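Local atomic coordinates of cyclic nucleotide-binding domain (CNMP-BD) protein (Geobacter metallireducens, PDB entry 3MDP), a protein that probably binds a cyclic nucleotide or a related small ligand in its double-stranded beta-helix domain, and may belong to a family of DNA-binding transcription factors. Residues Ser38-Glu43 with Ala82-Ser87; Arg9-Phe14 with Leu52-Gly57. All coordinates share one frame; numbering follows the deposited sequence.

From the N terminus, the chain passes through Arg9-Phe14, the helix 19-27 and strand 29-34 before it reaches Ser38-Glu43, so the loop of interaction 2 is still open when interaction 1 begins. Leu52-Gly57 then closes interaction 2 across 37 intervening residues, and Ala82-Ser87 closes interaction 1 across 38. The segments alternate, so the two loops cross. Interaction 2 fastens the N-terminal segment, at the loop entering helix 12-15, to strand 49-55; interaction 1 joins strand 39-41 of one sheet to strand 83-84 of the other. Strands 49-55 and 83-84 are neighbours in one sheet, where Ala82 O lies 3.0 Å from Leu53 N, a probable hydrogen bond.

Interaction 1: residues Ser38-Glu43 with Ala82-Ser87; sequences SVIFKE and AIFGVS
Phe41 and Phe84 reach toward each other from the two sheets of the sandwich and meet rim to rim. Their ring centroids are 5.9 Å apart and the planes are inclined by 28°, so neither ring lies over the face of the other. The shortest approach runs from Phe41 CE2 to Phe84 CD2, at 3.6 Å, and Phe84 CE2 follows closely along the same rim. Both CB atoms point toward the other segment, and with CG between the backbone N and the carbonyl carbon (chi1 58° for Phe41, 65° for Phe84) each ring brings its rim into the gap, the two side chains crossing obliquely. The Phe41 ring continues beyond its aromatic partner: its CZ stands 3.6 Å from Gly85 N and 3.7 Å from Gly85 CA, against the chain where strand 83-84 gives way to a turn. Ile40 adds a looser contact, its CD1 lying 4.2 Å from Phe84 CZ at the far end of that ring.

Two consecutive residues, Ile40 and Phe41, thus both direct CB toward Ala82-Ser87. A classic beta bulge accounts for this, because both residues face Ala99 on strand 98-101. No hydrogen bond crosses the contact; what joins the segments is apolar and aromatic. Around it, Tyr95 stacks on Phe41, while Met51, Leu53 and Arg140 touch Phe84.

Gly85, with a positive phi, opens the turn into the 3-10 segment at Val86 and Ser87. There a succinate, probably from the crystallisation liquor, is hydrogen-bonded by Val86 N and Ser87 OG, and weakly by Gly85 N. Phe41 thus packs against the first residue of the turn that holds the anion, and Phe84 directly precedes it. A Phe-Gly step leading into a short 3-10 segment, within a double-stranded beta-helix, is consistent with the phosphate-binding cassette of cyclic nucleotide-binding domains.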
ATOM      1  N   SER A  38      -2.246  16.942 -20.321  1.00 11.80           N
ATOM      2  CA  SER A  38      -0.820  16.971 -20.020  1.00 12.92           C
ATOM      3  C   SER A  38      -0.396  15.669 -19.327  1.00 13.77           C
ATOM      4  O   SER A  38      -1.178  15.043 -18.593  1.00 14.29           O
ATOM      5  CB  SER A  38      -0.435  18.191 -19.169  1.00 11.74           C
ATOM      6  OG  SER A  38      -1.122  18.215 -17.943  1.00 14.66           O
ATOM      7  N   VAL A  39       0.824  15.221 -19.622  1.00 13.92           N
ATOM      8  CA  VAL A  39       1.395  14.078 -18.921  1.00 12.85           C
ATOM      9  C   VAL A  39       2.137  14.588 -17.690  1.00 11.31           C
ATOM     10  O   VAL A  39       3.208  15.205 -17.800  1.00 14.85           O
ATOM     11  CB  VAL A  39       2.343  13.242 -19.794  1.00 15.56           C
ATOM     12  CG1 VAL A  39       2.907  12.076 -18.946  1.00 15.24           C
ATOM     13  CG2 VAL A  39       1.618  12.739 -21.039  1.00 11.50           C
ATOM     14  N   ILE A  40       1.560  14.323 -16.524  1.00 12.07           N
ATOM     15  CA  ILE A  40       2.047  14.845 -15.244  1.00 13.75           C
ATOM     16  C   ILE A  40       3.362  14.163 -14.845  1.00 16.55           C
ATOM     17  O   ILE A  40       4.307  14.824 -14.406  1.00 12.84           O
ATOM     18  CB  ILE A  40       0.990  14.657 -14.143  1.00 16.61           C
ATOM     19  CG1 ILE A  40      -0.282  15.447 -14.516  1.00 15.39           C
ATOM     20  CG2 ILE A  40       1.512  15.127 -12.751  1.00 13.87           C
ATOM     21  CD1 ILE A  40      -1.459  15.207 -13.592  1.00 14.27           C
ATOM     22  N   PHE A  41       3.406  12.842 -14.990  1.00 13.59           N
ATOM     23  CA  PHE A  41       4.655  12.100 -14.861  1.00 15.05           C
ATOM     24  C   PHE A  41       4.580  10.816 -15.675  1.00 13.67           C
ATOM     25  O   PHE A  41       3.497  10.369 -16.025  1.00 14.21           O
ATOM     26  CB  PHE A  41       5.050  11.833 -13.384  1.00 15.49           C
ATOM     27  CG  PHE A  41       4.023  11.065 -12.566  1.00 16.94           C
ATOM     28  CD1 PHE A  41       3.809   9.699 -12.771  1.00 18.06           C
ATOM     29  CD2 PHE A  41       3.322  11.693 -11.549  1.00 18.13           C
ATOM     30  CE1 PHE A  41       2.892   8.982 -12.024  1.00 16.38           C
ATOM     31  CE2 PHE A  41       2.424  10.986 -10.781  1.00 16.35           C
ATOM     32  CZ  PHE A  41       2.214   9.609 -11.008  1.00 17.49           C
ATOM     33  N   LYS A  42       5.746  10.250 -15.959  1.00 16.31           N
ATOM     34  CA  LYS A  42       5.891   9.111 -16.842  1.00 16.88           C
ATOM     35  C   LYS A  42       6.347   7.834 -16.128  1.00 15.55           C
ATOM     36  O   LYS A  42       7.227   7.850 -15.253  1.00 15.77           O
ATOM     37  CB  LYS A  42       6.922   9.440 -17.927  1.00 18.61           C
ATOM     38  CG  LYS A  42       6.580  10.652 -18.757  1.00 23.27           C
ATOM     39  CD  LYS A  42       7.655  10.929 -19.794  1.00 31.91           C
ATOM     40  CE  LYS A  42       7.504  12.334 -20.373  1.00 35.97           C
ATOM     41  NZ  LYS A  42       8.704  12.759 -21.164  1.00 41.52           N
ATOM     42  N   GLU A  43       5.755   6.722 -16.549  1.00 15.20           N
ATOM     43  CA  GLU A  43       6.207   5.389 -16.150  1.00 14.36           C
ATOM     44  C   GLU A  43       7.715   5.262 -16.307  1.00 13.40           C
ATOM     45  O   GLU A  43       8.289   5.722 -17.290  1.00 10.94           O
ATOM     46  CB  GLU A  43       5.519   4.330 -16.994  1.00 12.94           C
ATOM     47  CG  GLU A  43       5.766   2.890 -16.528  1.00 16.06           C
ATOM     48  CD  GLU A  43       5.003   1.861 -17.351  1.00 22.20           C
ATOM     49  OE1 GLU A  43       4.124   2.264 -18.153  1.00 27.43           O
ATOM     50  OE2 GLU A  43       5.313   0.646 -17.226  1.00 21.04           O
ATOM     51  N   ALA A  82      -7.641  12.234  -3.269  1.00 14.74           N
ATOM     52  CA  ALA A  82      -6.802  11.040  -3.335  1.00 14.96           C
ATOM     53  C   ALA A  82      -5.367  11.366  -3.797  1.00 15.32           C
ATOM     54  O   ALA A  82      -5.132  12.320  -4.553  1.00 14.33           O
ATOM     55  CB  ALA A  82      -7.441  10.007  -4.267  1.00 12.04           C
ATOM     56  N   ILE A  83      -4.418  10.557  -3.334  1.00 15.56           N
ATOM     57  CA  ILE A  83      -3.026  10.690  -3.708  1.00 15.52           C
ATOM     58  C   ILE A  83      -2.629   9.814  -4.886  1.00 14.17           C
ATOM     59  O   ILE A  83      -3.217   8.728  -5.141  1.00 15.20           O
ATOM     60  CB  ILE A  83      -2.050  10.458  -2.485  1.00 18.77           C
ATOM     61  CG1 ILE A  83      -2.079   9.015  -1.984  1.00 17.80           C
ATOM     62  CG2 ILE A  83      -2.395  11.428  -1.318  1.00 17.14           C
ATOM     63  CD1 ILE A  83      -0.845   8.657  -1.139  1.00 20.24           C
ATOM     64  N   PHE A  84      -1.598  10.261  -5.586  1.00 13.06           N
ATOM     65  CA  PHE A  84      -0.997   9.494  -6.680  1.00 12.33           C
ATOM     66  C   PHE A  84       0.480   9.849  -6.773  1.00 13.64           C
ATOM     67  O   PHE A  84       0.936  10.750  -6.097  1.00 12.94           O
ATOM     68  CB  PHE A  84      -1.788   9.668  -8.014  1.00 13.27           C
ATOM     69  CG  PHE A  84      -1.766  11.077  -8.581  1.00 11.46           C
ATOM     70  CD1 PHE A  84      -2.572  12.065  -8.059  1.00 13.39           C
ATOM     71  CD2 PHE A  84      -0.946  11.393  -9.655  1.00 15.68           C
ATOM     72  CE1 PHE A  84      -2.536  13.380  -8.576  1.00 15.18           C
ATOM     73  CE2 PHE A  84      -0.941  12.662 -10.200  1.00 14.55           C
ATOM     74  CZ  PHE A  84      -1.744  13.661  -9.664  1.00 11.03           C
ATOM     75  N   GLY A  85       1.244   9.084  -7.544  1.00 13.26           N
ATOM     76  CA  GLY A  85       2.705   9.117  -7.420  1.00 14.69           C
ATOM     77  C   GLY A  85       3.218   8.394  -6.184  1.00 11.66           C
ATOM     78  O   GLY A  85       4.267   8.745  -5.642  1.00 12.56           O
ATOM     79  N   VAL A  86       2.500   7.358  -5.754  1.00 11.98           N
ATOM     80  CA  VAL A  86       2.788   6.665  -4.490  1.00 13.50           C
ATOM     81  C   VAL A  86       4.161   5.980  -4.460  1.00 12.51           C
ATOM     82  O   VAL A  86       4.745   5.791  -3.387  1.00 12.89           O
ATOM     83  CB  VAL A  86       1.685   5.624  -4.112  1.00 12.96           C
ATOM     84  CG1 VAL A  86       0.368   6.328  -3.822  1.00 14.38           C
ATOM     85  CG2 VAL A  86       1.510   4.540  -5.220  1.00 13.14           C
ATOM     86  N   SER A  87       4.699   5.623  -5.621  1.00 11.96           N
ATOM     87  CA  SER A  87       6.063   5.043  -5.659  1.00 12.55           C
ATOM     88  C   SER A  87       7.172   6.006  -5.183  1.00 12.62           C
ATOM     89  O   SER A  87       8.301   5.576  -4.966  1.00 13.29           O
ATOM     90  CB  SER A  87       6.388   4.489  -7.048  1.00 14.15           C
ATOM     91  OG  SER A  87       5.637   3.317  -7.294  1.00 14.57           O
TER

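Interaction 2: residues Arg9-Phe14 with Leu52-Gly57; sequences RVYRFF and LLLEGG
The Tyr11 ring is covered on one face by Leu52 CD2 and on the opposite face by Val10 CG2, with a water in plane at its hydroxyl edge. Leu52 CD2 lies 3.8 Å from the Tyr11 centroid and 28° off the ring normal, a CH-pi contact displaced toward the rim, where it comes within 3.4 Å of Tyr11 CD2. Leu52 CD2 also lies 3.8 Å from Phe14 CE2, obliquely to that ring. One face of the Phe14 ring carries Phe13 CD2 over its centre. With CG anti to the backbone N (chi1 167°), Leu52 points its branched end at Arg9-Phe14, CD2 reaching both rings and CD1 touching Tyr11 alone.

At the phenol end, Leu54 CD2 lies 3.3 Å from Tyr11 OH. Tyr11 OH is 2.7 Å from the water oxygen, and that water donates to Leu54 O at 2.8 Å, linking side chain to strand backbone. Leu54 and Glu55 form a classic beta bulge opposite Arg106.

With no direct hydrogen bond between the segments, the loop entering helix 12-15 is joined to strand 49-55 by aromatic-aliphatic contact and, at the more polar end, a bridging water that hydrogen-bonds the phenol and donates to Leu54 O.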
ATOM      1  N   ARG A   9      -5.201  18.983   6.372  1.00 15.77           N
ATOM      2  CA  ARG A   9      -5.883  18.102   7.342  1.00 18.45           C
ATOM      3  C   ARG A   9      -7.215  17.557   6.928  1.00 17.24           C
ATOM      4  O   ARG A   9      -7.650  16.546   7.466  1.00 21.31           O
ATOM      5  CB  ARG A   9      -6.158  18.817   8.654  1.00 20.83           C
ATOM      6  CG  ARG A   9      -5.040  18.789   9.567  1.00 24.95           C
ATOM      7  CD  ARG A   9      -5.462  19.019  11.016  1.00 27.52           C
ATOM      8  NE  ARG A   9      -4.221  18.982  11.761  1.00 33.05           N
ATOM      9  CZ  ARG A   9      -3.578  17.865  12.082  1.00 37.15           C
ATOM     10  NH1 ARG A   9      -4.095  16.669  11.796  1.00 34.37           N
ATOM     11  NH2 ARG A   9      -2.415  17.945  12.722  1.00 41.13           N
ATOM     12  N   VAL A  10      -7.897  18.229   6.017  1.00 15.30           N
ATOM     13  CA  VAL A  10      -9.182  17.754   5.586  1.00 16.63           C
ATOM     14  C   VAL A  10      -9.042  16.526   4.686  1.00 18.17           C
ATOM     15  O   VAL A  10     -10.046  15.881   4.397  1.00 17.83           O
ATOM     16  CB  VAL A  10      -9.973  18.851   4.861  1.00 20.10           C
ATOM     17  CG1 VAL A  10      -9.991  20.170   5.723  1.00 20.30           C
ATOM     18  CG2 VAL A  10      -9.381  19.102   3.502  1.00 20.55           C
ATOM     19  N   TYR A  11      -7.821  16.199   4.237  1.00 11.98           N
ATOM     20  CA  TYR A  11      -7.635  15.045   3.342  1.00 13.27           C
ATOM     21  C   TYR A  11      -7.113  13.846   4.096  1.00 12.66           C
ATOM     22  O   TYR A  11      -6.277  13.986   4.996  1.00 11.56           O
ATOM     23  CB  TYR A  11      -6.685  15.383   2.195  1.00 13.76           C
ATOM     24  CG  TYR A  11      -7.186  16.532   1.352  1.00 10.70           C
ATOM     25  CD1 TYR A  11      -8.270  16.366   0.494  1.00 12.12           C
ATOM     26  CD2 TYR A  11      -6.620  17.797   1.469  1.00 14.44           C
ATOM     27  CE1 TYR A  11      -8.756  17.419  -0.280  1.00 15.93           C
ATOM     28  CE2 TYR A  11      -7.096  18.870   0.708  1.00 15.04           C
ATOM     29  CZ  TYR A  11      -8.158  18.672  -0.177  1.00 18.16           C
ATOM     30  OH  TYR A  11      -8.634  19.739  -0.923  1.00 15.90           O
ATOM     31  N   ARG A  12      -7.584  12.665   3.692  1.00 13.89           N
ATOM     32  CA  ARG A  12      -7.337  11.422   4.448  1.00 16.17           C
ATOM     33  C   ARG A  12      -5.872  11.172   4.715  1.00 13.48           C
ATOM     34  O   ARG A  12      -5.495  10.817   5.817  1.00 14.34           O
ATOM     35  CB  ARG A  12      -7.902  10.210   3.687  1.00 19.90           C
ATOM     36  CG  ARG A  12      -8.443   9.140   4.560  1.00 29.69           C
ATOM     37  CD  ARG A  12      -9.818   8.778   4.072  1.00 37.71           C
ATOM     38  NE  ARG A  12     -10.644   8.243   5.142  1.00 44.38           N
ATOM     39  CZ  ARG A  12     -11.956   8.088   5.042  1.00 48.68           C
ATOM     40  NH1 ARG A  12     -12.590   8.446   3.925  1.00 49.96           N
ATOM     41  NH2 ARG A  12     -12.641   7.581   6.060  1.00 55.00           N
ATOM     42  N   PHE A  13      -5.045  11.340   3.699  1.00 12.25           N
ATOM     43  CA  PHE A  13      -3.626  11.023   3.822  1.00 13.91           C
ATOM     44  C   PHE A  13      -2.957  11.844   4.937  1.00 15.46           C
ATOM     45  O   PHE A  13      -2.068  11.348   5.608  1.00 16.53           O
ATOM     46  CB  PHE A  13      -2.932  11.234   2.475  1.00 14.70           C
ATOM     47  CG  PHE A  13      -1.499  10.856   2.460  1.00 14.98           C
ATOM     48  CD1 PHE A  13      -1.111   9.531   2.266  1.00 17.40           C
ATOM     49  CD2 PHE A  13      -0.522  11.815   2.620  1.00 16.72           C
ATOM     50  CE1 PHE A  13       0.225   9.171   2.246  1.00 17.86           C
ATOM     51  CE2 PHE A  13       0.823  11.461   2.614  1.00 20.25           C
ATOM     52  CZ  PHE A  13       1.196  10.131   2.416  1.00 17.07           C
ATOM     53  N   PHE A  14      -3.430  13.076   5.142  1.00 15.69           N
ATOM     54  CA  PHE A  14      -2.811  14.014   6.044  1.00 14.94           C
ATOM     55  C   PHE A  14      -3.525  14.211   7.387  1.00 17.31           C
ATOM     56  O   PHE A  14      -2.909  14.777   8.305  1.00 16.18           O
ATOM     57  CB  PHE A  14      -2.756  15.390   5.372  1.00 16.44           C
ATOM     58  CG  PHE A  14      -1.924  15.432   4.162  1.00 17.53           C
ATOM     59  CD1 PHE A  14      -0.542  15.457   4.263  1.00 22.78           C
ATOM     60  CD2 PHE A  14      -2.503  15.414   2.912  1.00 21.40           C
ATOM     61  CE1 PHE A  14       0.243  15.493   3.137  1.00 25.90           C
ATOM     62  CE2 PHE A  14      -1.713  15.443   1.779  1.00 27.25           C
ATOM     63  CZ  PHE A  14      -0.342  15.492   1.898  1.00 27.45           C
ATOM     64  N   LEU A  52      -1.225  15.091  -4.246  1.00 11.27           N
ATOM     65  CA  LEU A  52      -2.601  15.024  -3.719  1.00 12.51           C
ATOM     66  C   LEU A  52      -3.452  15.791  -4.737  1.00 11.28           C
ATOM     67  O   LEU A  52      -3.140  16.930  -5.073  1.00 10.17           O
ATOM     68  CB  LEU A  52      -2.725  15.697  -2.340  1.00 14.14           C
ATOM     69  CG  LEU A  52      -4.167  15.958  -1.862  1.00 17.43           C
ATOM     70  CD1 LEU A  52      -4.812  14.654  -1.420  1.00 16.56           C
ATOM     71  CD2 LEU A  52      -4.158  17.010  -0.735  1.00 15.39           C
ATOM     72  N   LEU A  53      -4.460  15.136  -5.285  1.00 11.02           N
ATOM     73  CA  LEU A  53      -5.343  15.771  -6.255  1.00 12.00           C
ATOM     74  C   LEU A  53      -6.347  16.661  -5.546  1.00 11.41           C
ATOM     75  O   LEU A  53      -7.126  16.206  -4.722  1.00 12.36           O
ATOM     76  CB  LEU A  53      -6.037  14.713  -7.100  1.00 13.45           C
ATOM     77  CG  LEU A  53      -6.866  15.206  -8.279  1.00 15.39           C
ATOM     78  CD1 LEU A  53      -6.048  16.082  -9.255  1.00 10.43           C
ATOM     79  CD2 LEU A  53      -7.511  14.007  -8.966  1.00  9.12           C
ATOM     80  N   LEU A  54      -6.306  17.944  -5.858  1.00 11.83           N
ATOM     81  CA  LEU A  54      -7.230  18.915  -5.264  1.00 11.39           C
ATOM     82  C   LEU A  54      -8.458  19.161  -6.117  1.00 12.43           C
ATOM     83  O   LEU A  54      -9.555  19.361  -5.586  1.00 12.17           O
ATOM     84  CB  LEU A  54      -6.532  20.236  -5.021  1.00  9.24           C
ATOM     85  CG  LEU A  54      -5.324  20.225  -4.083  1.00  9.75           C
ATOM     86  CD1 LEU A  54      -4.646  21.573  -4.110  1.00 11.06           C
ATOM     87  CD2 LEU A  54      -5.761  19.845  -2.638  1.00 12.44           C
ATOM     88  N   GLU A  55      -8.269  19.160  -7.429  1.00 12.83           N
ATOM     89  CA  GLU A  55      -9.317  19.489  -8.364  1.00 14.08           C
ATOM     90  C   GLU A  55      -9.000  18.829  -9.696  1.00 13.22           C
ATOM     91  O   GLU A  55      -7.831  18.726 -10.077  1.00 12.74           O
ATOM     92  CB  GLU A  55      -9.403  21.012  -8.546  1.00 17.84           C
ATOM     93  CG  GLU A  55     -10.505  21.465  -9.491  1.00 25.34           C
ATOM     94  CD  GLU A  55     -10.338  22.909  -9.911  1.00 31.59           C
ATOM     95  OE1 GLU A  55      -9.699  23.673  -9.151  1.00 28.17           O
ATOM     96  OE2 GLU A  55     -10.831  23.270 -11.001  1.00 35.31           O
ATOM     97  N   GLY A  56     -10.055  18.365 -10.374  1.00 11.84           N
ATOM     98  CA  GLY A  56      -9.961  17.752 -11.684  1.00  9.90           C
ATOM     99  C   GLY A  56      -9.929  16.239 -11.662  1.00 11.36           C
ATOM    100  O   GLY A  56     -10.581  15.586 -10.833  1.00 10.40           O
ATOM    101  N   GLY A  57      -9.180  15.668 -12.595  1.00 12.39           N
ATOM    102  CA  GLY A  57      -9.216  14.233 -12.796  1.00 11.71           C
ATOM    103  C   GLY A  57      -7.877  13.795 -13.346  1.00 11.30           C
ATOM    104  O   GLY A  57      -7.287  14.482 -14.176  1.00 11.64           O
TER
HETATM  105  O   HOH W   1     -10.209  18.931  -2.896  1.00 15.99           O